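Local coordinates for protein extracellular ligand-binding receptor (Sphaerobacter thermophilus, PDB 4ZPJ) that probably binds a small-molecule ligand outside the cytoplasm as the substrate-binding component of an ABC transporter, at residues L154-L157 with A162-S165. Sequence-based numbering, arbitrary orientation. Where two conformers were deposited one is given.
Sequences LQAL and AMRS
Met163, a selenomethionine modelled in two conformers, reaches from the loop after the short helix 156-159 back over the residues leading into that helix. Its CB lies 3.3 Å from Ala156 O. Farther along, Met163 CG comes within 4.1 Å of Ala156 CB. In the conformer described here the side chain bends at both chi2 (-79°) and chi3 (-92°), which turns its tip toward Leu154 instead of letting it run straight past Ala156. Met163 CE then ends 4.1 Å from Leu154 CD2; the two side chains cross at about a right angle, meeting through terminal methyls and not along their lengths. For the other conformer this path is doubtful. A second contact involves the backbone: Leu157 O faces Arg164, 3.5 Å from its CA in a weak CA-H...O contact with 130° at the hydrogen, while Arg164 CB is 3.7 Å from the same oxygen. The Arg164 chain then leaves the contact, and its NE hydrogen-bonds to Thr158 O in the intervening helix. Within 154-157, Leu157 N donates to Leu154 O at 3.1 Å. A bound zinc ion lies about 5 Å from the Met163 side chain. The whole lies in the connection that links neighbouring parallel strands 147-149 and 168-170 of the mixed sheet, with Leu157 touching Leu168 on strand 168-170 and Arg137 of helix 130-142 hydrogen-bonding to Met163 O and Arg164 O.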
loop_
_atom_site.group_PDB
_atom_site.type_symbol
_atom_site.label_atom_id
_atom_site.label_comp_id
_atom_site.label_asym_id
_atom_site.label_seq_id
_atom_site.Cartn_x
_atom_site.Cartn_y
_atom_site.Cartn_z
ATOM N N LEU A 154 -8.844 2.512 -1.651
ATOM C CA LEU A 154 -10.329 2.617 -1.530
ATOM C C LEU A 154 -11.021 1.322 -1.054
ATOM O O LEU A 154 -11.079 0.319 -1.781
ATOM C CB LEU A 154 -10.929 3.019 -2.893
ATOM C CG LEU A 154 -12.424 3.334 -2.893
ATOM C CD1 LEU A 154 -12.717 4.547 -2.011
ATOM C CD2 LEU A 154 -12.983 3.568 -4.301
ATOM N N GLN A 155 -11.562 1.346 0.149
ATOM C CA GLN A 155 -12.009 0.113 0.767
ATOM C C GLN A 155 -13.095 -0.577 -0.035
ATOM O O GLN A 155 -13.034 -1.780 -0.258
ATOM C CB GLN A 155 -12.498 0.340 2.194
ATOM C CG GLN A 155 -11.406 0.258 3.266
ATOM C CD GLN A 155 -11.957 0.604 4.651
ATOM O OE1 GLN A 155 -13.119 0.996 4.757
ATOM N NE2 GLN A 155 -11.124 0.494 5.711
ATOM N N ALA A 156 -14.088 0.190 -0.451
ATOM C CA ALA A 156 -15.193 -0.342 -1.222
ATOM C C ALA A 156 -14.765 -1.174 -2.443
ATOM O O ALA A 156 -15.467 -2.102 -2.834
ATOM C CB ALA A 156 -16.128 0.782 -1.644
ATOM N N LEU A 157 -13.631 -0.872 -3.057
ATOM C CA LEU A 157 -13.350 -1.527 -4.313
ATOM C C LEU A 157 -13.336 -3.045 -4.182
ATOM O O LEU A 157 -13.694 -3.730 -5.124
ATOM C CB LEU A 157 -12.032 -1.041 -4.901
ATOM C CG LEU A 157 -11.747 -1.404 -6.353
ATOM C CD1 LEU A 157 -12.779 -0.692 -7.240
ATOM C CD2 LEU A 157 -10.315 -1.008 -6.685
ATOM N N ALA A 162 -21.045 -4.610 -4.146
ATOM C CA ALA A 162 -21.548 -3.942 -5.381
ATOM C C ALA A 162 -20.471 -3.278 -6.241
ATOM O O ALA A 162 -20.719 -3.050 -7.413
ATOM C CB ALA A 162 -22.640 -2.931 -5.063
HETATM N N MSE A 163 -19.304 -2.967 -5.661
HETATM C CA MSE A 163 -18.221 -2.304 -6.391
HETATM C C MSE A 163 -17.262 -3.298 -6.935
HETATM O O MSE A 163 -16.564 -3.011 -7.904
HETATM C CB MSE A 163 -17.387 -1.416 -5.484
HETATM C CG MSE A 163 -18.146 -0.163 -5.118
HETATM SE SE MSE A 163 -18.003 1.029 -6.675
HETATM C CE MSE A 163 -16.388 1.978 -6.049
ATOM N N ARG A 164 -17.202 -4.479 -6.312
ATOM C CA ARG A 164 -16.268 -5.473 -6.720
ATOM C C ARG A 164 -16.710 -6.077 -7.998
ATOM O O ARG A 164 -17.830 -5.846 -8.464
ATOM C CB ARG A 164 -16.009 -6.574 -5.617
ATOM C CG ARG A 164 -17.076 -7.598 -5.442
ATOM C CD ARG A 164 -16.614 -8.703 -4.478
ATOM N NE ARG A 164 -16.353 -8.285 -3.095
ATOM C CZ ARG A 164 -16.985 -8.759 -2.014
ATOM N NH1 ARG A 164 -17.951 -9.649 -2.118
ATOM N NH2 ARG A 164 -16.627 -8.352 -0.793
ATOM N N SER A 165 -15.808 -6.851 -8.585
ATOM C CA SER A 165 -16.087 -7.508 -9.860
ATOM C C SER A 165 -15.009 -8.545 -10.111
ATOM O O SER A 165 -13.877 -8.359 -9.691
ATOM C CB SER A 165 -16.071 -6.397 -10.978
ATOM O OG SER A 165 -15.819 -6.922 -12.258
#